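Local coordinates for V-type ATP synthase alpha chain (Nanoarchaeum equitans Kin4-M, PDB 5BN3), which belongs to the alpha/beta family of rotary V/A-type ATP synthase subunits and carries bound ADP in its P-loop nucleotide-binding domain, at residues T204-D208 and I209-I213; T391-T394 and L395-V398; K425-E428 and F429-Y433. All coordinates share one frame; numbering follows the deposited sequence.

Contact 1 (T204-D208 and I209-I213); sequences TRVLD and IMFPI
The ring of Phe211 turns its CD2 corner to Val206, whose CG2 lies 4.1 Å from Phe211 CD2, while the carbonyl oxygen of Val206 comes up obliquely to the same ring. The carboxylate of Asp208, also flat, is hydrogen-bonded by Thr202 OG1 and Gly203 N, just before the helix. With Val206 CG1 between the backbone N and the carbonyl carbon (chi1 61°), CG2 stands anti to the N and also touches Met210 CB, the two side chains meeting almost at right angles.

The example illustrates how a helix can widen as it ends. An ordinary bond still joins Ile209 N to Arg205 O (3.0 Å), but at Val206 O the main acceptance passes to Phe211 N at 3.1 Å and 157°, five residues on, as in a pi-type turn. Met210 N keeps a weak bond to Val206 O at 3.3 Å. Pro212 has no N-H to continue the pattern. Leu207 O instead receives the CA-H of Pro212 (CA to O 3.1 Å) and a water at 3.1 Å, which passes the link on to Ile213 N. Asp208 O, buried beneath Pro212 CB, finds no polar partner in the model.

Around this short helix, Ile209 and Arg205 pack on helix 503-523, Arg205 hydrogen-bonds Phe488 O and forms a salt bridge with Asp498, Pro212 leans on helix 427-437, and Ile213 reaches strand 370-379.

Contact 2 (T391-T394 and L395-V398); sequences TQNT and LRLV
Asn393 and Arg396 approach at a slant, their amide and guanidinium planes 89° apart, and join through water. Asn393 OD1 stays 3.8 Å from Arg396 NH2; one water bridges these two atoms, and a second runs from OD1 to NH1. Both waters sit at the edge of the guanidinium, in its plane. The bend at chi3 (-55°) folds the arginine back over the last helical turn, while its NE bonds Asn230 of the neighbouring NEQ263 chain.

A second pair, Thr394 and Val398, slants together with methyl against methyl, Thr394 CG2 to Val398 CG1 at 3.8 Å. The threonine hydroxyl is turned to Val390 O, which leaves CG2 to make this apolar contact. Leu395 lays its CG over Thr391 O at 3.2 Å, beside the bond from its own N to that oxygen.

Two donors grip Thr394 O: Val398 N nearly in line with the C=O, and Leu397 N, 2.9 Å away, from above the carbonyl plane. Arg396 N reaches Asn393 O from a similar height. Three-residue bonds mixed in among four-residue ones are a familiar way for an alpha helix to end, here helix 389-395 of the P-loop nucleotide-binding domain, packed against strand 218-222.

Contact 3 (K425-E428 and F429-Y433); sequences KQWE and FVKKY
Trp427 and Lys431, with Glu428 and Phe429, make a local contact within the first turn of helix 427-437, which follows the short strand 423-424. Aliphatic carbons laid over aromatic faces carry it. Lys431 CB rests on the indole in a CH-pi contact, 3.9 Å from the centroid of the five-membered ring of Trp427 and offset toward the rim. The indole reaches that place because its CG stands anti to the backbone N (chi1 174°), folding the ring along the helix; Val430 CG2 meets it at Trp427 CE3, 3.7 Å away.

Glu428 and Phe429 run side by side. Glu428 CG lies over the centre of the phenyl ring, 3.8 Å from the Phe429 centroid, and the carboxylate beyond it stacks within 10° of parallel to the ring. Gln426 CA adds an edge contact near the ring plane.

Residues 429-433 of this helix belong to the C-terminal domain family of V- and A-type synthases. Its opening bonds include Phe429 N to Gln426 O at 3.2 Å and two onto Trp427 O, from Val430 N above the carbonyl plane and from Lys431 N nearly in line with C=O (2.9 Å). Beyond, the helix is kinked, since Lys432 N and Tyr433 N lack bonds to the preceding turn. Arg445 makes a cation-pi contact with Trp427, Tyr196 meets Phe429 edge-to-face, and Lys425 forms a salt bridge with Glu141 of the NEQ263 chain.

How the contacts relate
Along the chain the three contacts follow in series: contact 1 spans helix 205-210 and the turn after it, contact 2 the end of helix 389-395, contact 3 the start of helix 427-437. Contacts 1 and 2 lie in the nucleotide-binding domain, whereas residues 429-433 of contact 3 belong to the C-terminal domain family. Contacts 1 and 3, with centres 11 Å apart, touch directly: Pro212 CG packs on Trp427 CE3 at 3.7 Å. Thr424 OG1 bonds both Pro212 O and Gln426 N, tying the two helix ends together. Contact 2 stands apart, centre to centre about 19 Å from contact 1 and 20 Å from contact 3, yet contacts 2 and 3 both meet the NEQ263 chain.

Contact 1 (T204-D208 and I209-I213)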
loop_
_atom_site.group_PDB
_atom_site.type_symbol
_atom_site.label_atom_id
_atom_site.label_comp_id
_atom_site.label_asym_id
_atom_site.label_seq_id
_atom_site.Cartn_x
_atom_site.Cartn_y
_atom_site.Cartn_z
ATOM N N THR A 204 30.466 23.151 11.576
ATOM C CA THR A 204 29.084 23.122 12.044
ATOM C C THR A 204 29.029 22.319 13.342
ATOM O O THR A 204 29.430 21.154 13.373
ATOM C CB THR A 204 28.148 22.496 10.992
ATOM O OG1 THR A 204 28.148 23.306 9.808
ATOM C CG2 THR A 204 26.726 22.403 11.529
ATOM N N ARG A 205 28.530 22.948 14.405
ATOM C CA ARG A 205 28.583 22.383 15.756
ATOM C C ARG A 205 27.951 20.996 15.908
ATOM O O ARG A 205 28.571 20.087 16.464
ATOM C CB ARG A 205 27.959 23.360 16.766
ATOM C CG ARG A 205 28.762 24.646 16.956
ATOM C CD ARG A 205 28.164 25.539 18.039
ATOM N NE ARG A 205 26.944 26.207 17.595
ATOM C CZ ARG A 205 26.924 27.372 16.955
ATOM N NH1 ARG A 205 28.058 27.998 16.679
ATOM N NH2 ARG A 205 25.771 27.910 16.588
ATOM N N VAL A 206 26.725 20.834 15.422
ATOM C CA VAL A 206 26.026 19.558 15.565
ATOM C C VAL A 206 26.776 18.428 14.858
ATOM O O VAL A 206 26.787 17.288 15.323
ATOM C CB VAL A 206 24.549 19.654 15.088
ATOM C CG1 VAL A 206 24.471 20.026 13.607
ATOM C CG2 VAL A 206 23.804 18.357 15.363
ATOM N N LEU A 207 27.440 18.758 13.754
ATOM C CA LEU A 207 28.188 17.757 12.997
ATOM C C LEU A 207 29.581 17.504 13.569
ATOM O O LEU A 207 30.187 16.472 13.293
ATOM C CB LEU A 207 28.298 18.161 11.525
ATOM C CG LEU A 207 26.995 18.342 10.749
ATOM C CD1 LEU A 207 27.274 18.441 9.259
ATOM C CD2 LEU A 207 26.042 17.200 11.039
ATOM N N ASP A 208 30.091 18.442 14.360
ATOM C CA ASP A 208 31.445 18.310 14.900
ATOM C C ASP A 208 31.492 17.624 16.264
ATOM O O ASP A 208 32.461 16.936 16.585
ATOM C CB ASP A 208 32.141 19.677 14.963
ATOM C CG ASP A 208 32.437 20.245 13.588
ATOM O OD1 ASP A 208 32.398 19.477 12.605
ATOM O OD2 ASP A 208 32.718 21.461 13.493
ATOM N N ILE A 209 30.445 17.806 17.061
ATOM C CA ILE A 209 30.423 17.252 18.411
ATOM C C ILE A 209 29.418 16.115 18.561
ATOM O O ILE A 209 29.756 15.034 19.046
ATOM C CB ILE A 209 30.097 18.336 19.455
ATOM C CG1 ILE A 209 31.085 19.495 19.342
ATOM C CG2 ILE A 209 30.140 17.753 20.851
ATOM C CD1 ILE A 209 32.526 19.104 19.612
ATOM N N MET A 210 28.183 16.363 18.139
ATOM C CA MET A 210 27.107 15.399 18.334
ATOM C C MET A 210 27.255 14.148 17.467
ATOM O O MET A 210 27.240 13.033 17.985
ATOM C CB MET A 210 25.751 16.067 18.099
ATOM C CG MET A 210 25.487 17.273 18.990
ATOM S SD MET A 210 25.150 16.813 20.705
ATOM C CE MET A 210 26.714 17.205 21.470
ATOM N N PHE A 211 27.410 14.328 16.157
ATOM C CA PHE A 211 27.503 13.181 15.248
ATOM C C PHE A 211 28.695 13.241 14.289
ATOM O O PHE A 211 28.516 13.131 13.075
ATOM C CB PHE A 211 26.201 13.046 14.447
ATOM C CG PHE A 211 24.958 13.081 15.300
ATOM C CD1 PHE A 211 24.546 11.953 15.992
ATOM C CD2 PHE A 211 24.203 14.242 15.407
ATOM C CE1 PHE A 211 23.404 11.980 16.779
ATOM C CE2 PHE A 211 23.061 14.275 16.191
ATOM C CZ PHE A 211 22.663 13.141 16.877
ATOM N N PRO A 212 29.921 13.372 14.828
ATOM C CA PRO A 212 31.060 13.555 13.924
ATOM C C PRO A 212 31.472 12.268 13.221
ATOM O O PRO A 212 31.249 11.179 13.750
ATOM C CB PRO A 212 32.180 13.996 14.870
ATOM C CG PRO A 212 31.856 13.313 16.154
ATOM C CD PRO A 212 30.345 13.308 16.240
ATOM N N ILE A 213 32.054 12.401 12.034
ATOM C CA ILE A 213 32.709 11.280 11.376
ATOM C C ILE A 213 34.209 11.537 11.341
ATOM O O ILE A 213 34.664 12.650 11.617
ATOM C CB ILE A 213 32.206 11.070 9.932
ATOM C CG1 ILE A 213 32.444 12.318 9.081
ATOM C CG2 ILE A 213 30.745 10.713 9.927
ATOM C CD1 ILE A 213 32.018 12.148 7.626
HETATM O O HOH W 1 32.063 15.299 11.153
#

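Contact 2 (T391-T394 and L395-V398)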
loop_
_atom_site.group_PDB
_atom_site.type_symbol
_atom_site.label_atom_id
_atom_site.label_comp_id
_atom_site.label_asym_id
_atom_site.label_seq_id
_atom_site.Cartn_x
_atom_site.Cartn_y
_atom_site.Cartn_z
ATOM N N THR A 391 17.562 5.728 0.584
ATOM C CA THR A 391 17.974 6.039 1.950
ATOM C C THR A 391 18.431 4.783 2.684
ATOM O O THR A 391 19.494 4.772 3.301
ATOM C CB THR A 391 16.828 6.684 2.752
ATOM O OG1 THR A 391 16.377 7.870 2.086
ATOM C CG2 THR A 391 17.304 7.048 4.146
ATOM N N GLN A 392 17.629 3.724 2.616
ATOM C CA GLN A 392 17.921 2.503 3.364
ATOM C C GLN A 392 19.179 1.789 2.883
ATOM O O GLN A 392 19.973 1.320 3.699
ATOM C CB GLN A 392 16.713 1.558 3.360
ATOM C CG GLN A 392 15.551 2.059 4.213
ATOM C CD GLN A 392 15.977 2.368 5.636
ATOM O OE1 GLN A 392 16.756 1.628 6.231
ATOM N NE2 GLN A 392 15.483 3.476 6.181
ATOM N N ASN A 393 19.363 1.700 1.568
ATOM C CA ASN A 393 20.598 1.138 1.021
ATOM C C ASN A 393 21.825 1.934 1.453
ATOM O O ASN A 393 22.848 1.360 1.832
ATOM C CB ASN A 393 20.543 1.089 -0.510
ATOM C CG ASN A 393 19.640 -0.010 -1.031
ATOM O OD1 ASN A 393 19.301 -0.950 -0.311
ATOM N ND2 ASN A 393 19.257 0.095 -2.299
ATOM N N THR A 394 21.714 3.257 1.381
ATOM C CA THR A 394 22.806 4.150 1.755
ATOM C C THR A 394 23.209 3.980 3.223
ATOM O O THR A 394 24.391 4.028 3.559
ATOM C CB THR A 394 22.433 5.624 1.475
ATOM O OG1 THR A 394 22.119 5.785 0.084
ATOM C CG2 THR A 394 23.578 6.548 1.833
ATOM N N LEU A 395 22.226 3.755 4.092
ATOM C CA LEU A 395 22.496 3.598 5.522
ATOM C C LEU A 395 23.326 2.357 5.842
ATOM O O LEU A 395 23.960 2.282 6.895
ATOM C CB LEU A 395 21.187 3.583 6.320
ATOM C CG LEU A 395 20.427 4.909 6.341
ATOM C CD1 LEU A 395 19.287 4.874 7.350
ATOM C CD2 LEU A 395 21.379 6.048 6.641
ATOM N N ARG A 396 23.332 1.384 4.937
ATOM C CA ARG A 396 24.140 0.186 5.149
ATOM C C ARG A 396 25.523 0.318 4.512
ATOM O O ARG A 396 26.319 -0.621 4.535
ATOM C CB ARG A 396 23.405 -1.060 4.643
ATOM C CG ARG A 396 22.070 -1.293 5.341
ATOM C CD ARG A 396 21.669 -2.758 5.329
ATOM N NE ARG A 396 21.646 -3.315 3.980
ATOM C CZ ARG A 396 20.627 -3.188 3.136
ATOM N NH1 ARG A 396 19.542 -2.519 3.498
ATOM N NH2 ARG A 396 20.693 -3.732 1.929
ATOM N N LEU A 397 25.811 1.501 3.975
ATOM C CA LEU A 397 27.097 1.758 3.328
ATOM C C LEU A 397 27.916 2.854 4.017
ATOM O O LEU A 397 29.148 2.832 3.972
ATOM C CB LEU A 397 26.891 2.120 1.852
ATOM C CG LEU A 397 26.302 1.045 0.935
ATOM C CD1 LEU A 397 25.971 1.622 -0.437
ATOM C CD2 LEU A 397 27.259 -0.126 0.798
ATOM N N VAL A 398 27.239 3.804 4.660
ATOM C CA VAL A 398 27.926 4.972 5.226
ATOM C C VAL A 398 28.186 4.853 6.729
ATOM O O VAL A 398 27.664 3.953 7.388
ATOM C CB VAL A 398 27.169 6.285 4.928
ATOM C CG1 VAL A 398 27.023 6.478 3.429
ATOM C CG2 VAL A 398 25.796 6.279 5.596
HETATM O O HOH W 2 18.603 -3.811 -0.086
HETATM O O HOH W 3 17.026 -1.833 1.855
#

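Contact 3 (K425-E428 and F429-Y433)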
loop_
_atom_site.group_PDB
_atom_site.type_symbol
_atom_site.label_atom_id
_atom_site.label_comp_id
_atom_site.label_asym_id
_atom_site.label_seq_id
_atom_site.Cartn_x
_atom_site.Cartn_y
_atom_site.Cartn_z
ATOM N N LYS A 425 28.732 6.134 13.623
ATOM C CA LYS A 425 29.336 4.874 14.033
ATOM C C LYS A 425 30.836 5.051 14.229
ATOM O O LYS A 425 31.563 4.079 14.421
ATOM C CB LYS A 425 29.069 3.782 12.990
ATOM C CG LYS A 425 27.601 3.439 12.783
ATOM C CD LYS A 425 27.434 2.352 11.726
ATOM C CE LYS A 425 28.137 1.063 12.127
ATOM N NZ LYS A 425 27.514 0.414 13.317
ATOM N N GLN A 426 31.291 6.299 14.187
ATOM C CA GLN A 426 32.721 6.588 14.202
ATOM C C GLN A 426 33.177 7.423 15.396
ATOM O O GLN A 426 34.289 7.940 15.402
ATOM C CB GLN A 426 33.136 7.248 12.877
ATOM C CG GLN A 426 32.936 6.337 11.666
ATOM C CD GLN A 426 33.271 6.998 10.341
ATOM O OE1 GLN A 426 33.723 8.143 10.296
ATOM N NE2 GLN A 426 33.046 6.273 9.249
ATOM N N TRP A 427 32.330 7.542 16.413
ATOM C CA TRP A 427 32.711 8.278 17.615
ATOM C C TRP A 427 33.914 7.652 18.322
ATOM O O TRP A 427 34.731 8.364 18.905
ATOM C CB TRP A 427 31.538 8.389 18.593
ATOM C CG TRP A 427 31.925 9.016 19.904
ATOM C CD1 TRP A 427 32.017 8.398 21.119
ATOM C CD2 TRP A 427 32.295 10.383 20.123
ATOM N NE1 TRP A 427 32.406 9.301 22.081
ATOM C CE2 TRP A 427 32.586 10.525 21.494
ATOM C CE3 TRP A 427 32.402 11.502 19.292
ATOM C CZ2 TRP A 427 32.978 11.744 22.051
ATOM C CZ3 TRP A 427 32.790 12.706 19.845
ATOM C CH2 TRP A 427 33.074 12.819 21.210
ATOM N N GLU A 428 34.025 6.328 18.265
ATOM C CA GLU A 428 35.121 5.628 18.938
ATOM C C GLU A 428 36.494 5.971 18.356
ATOM O O GLU A 428 37.514 5.814 19.027
ATOM C CB GLU A 428 34.898 4.109 18.918
ATOM C CG GLU A 428 34.866 3.481 17.531
ATOM C CD GLU A 428 34.720 1.969 17.577
ATOM O OE1 GLU A 428 35.703 1.285 17.936
ATOM O OE2 GLU A 428 33.623 1.463 17.257
ATOM N N PHE A 429 36.513 6.449 17.116
ATOM C CA PHE A 429 37.768 6.765 16.438
ATOM C C PHE A 429 38.183 8.227 16.604
ATOM O O PHE A 429 39.333 8.584 16.335
ATOM C CB PHE A 429 37.673 6.430 14.946
ATOM C CG PHE A 429 37.310 4.997 14.660
ATOM C CD1 PHE A 429 38.222 3.976 14.885
ATOM C CD2 PHE A 429 36.066 4.675 14.138
ATOM C CE1 PHE A 429 37.892 2.659 14.613
ATOM C CE2 PHE A 429 35.731 3.360 13.864
ATOM C CZ PHE A 429 36.645 2.351 14.101
ATOM N N VAL A 430 37.252 9.070 17.044
ATOM C CA VAL A 430 37.513 10.506 17.135
ATOM C C VAL A 430 37.469 11.036 18.568
ATOM O O VAL A 430 37.913 12.154 18.833
ATOM C CB VAL A 430 36.533 11.322 16.257
ATOM C CG1 VAL A 430 36.488 10.756 14.851
ATOM C CG2 VAL A 430 35.139 11.320 16.866
ATOM N N LYS A 431 36.934 10.234 19.486
ATOM C CA LYS A 431 36.838 10.644 20.885
ATOM C C LYS A 431 38.221 10.846 21.496
ATOM O O LYS A 431 38.386 11.649 22.418
ATOM C CB LYS A 431 36.032 9.633 21.709
ATOM C CG LYS A 431 36.676 8.260 21.860
ATOM C CD LYS A 431 35.896 7.402 22.854
ATOM C CE LYS A 431 36.418 5.972 22.902
ATOM N NZ LYS A 431 35.585 5.105 23.786
ATOM N N LYS A 432 39.203 10.117 20.972
ATOM C CA LYS A 432 40.595 10.268 21.381
ATOM C C LYS A 432 41.015 11.719 21.227
ATOM O O LYS A 432 41.513 12.334 22.168
ATOM C CB LYS A 432 41.501 9.409 20.500
ATOM C CG LYS A 432 40.842 8.181 19.896
ATOM C CD LYS A 432 41.555 7.794 18.607
ATOM C CE LYS A 432 41.072 6.458 18.068
ATOM N NZ LYS A 432 41.672 6.159 16.736
ATOM N N TYR A 433 40.800 12.254 20.027
ATOM C CA TYR A 433 41.171 13.624 19.694
ATOM C C TYR A 433 40.562 14.639 20.651
ATOM O O TYR A 433 41.247 15.545 21.123
ATOM C CB TYR A 433 40.742 13.949 18.261
ATOM C CG TYR A 433 40.969 15.391 17.859
ATOM C CD1 TYR A 433 42.176 15.793 17.310
ATOM C CD2 TYR A 433 39.972 16.346 18.020
ATOM C CE1 TYR A 433 42.388 17.104 16.941
ATOM C CE2 TYR A 433 40.178 17.660 17.654
ATOM C CZ TYR A 433 41.386 18.032 17.113
ATOM O OH TYR A 433 41.598 19.339 16.746
#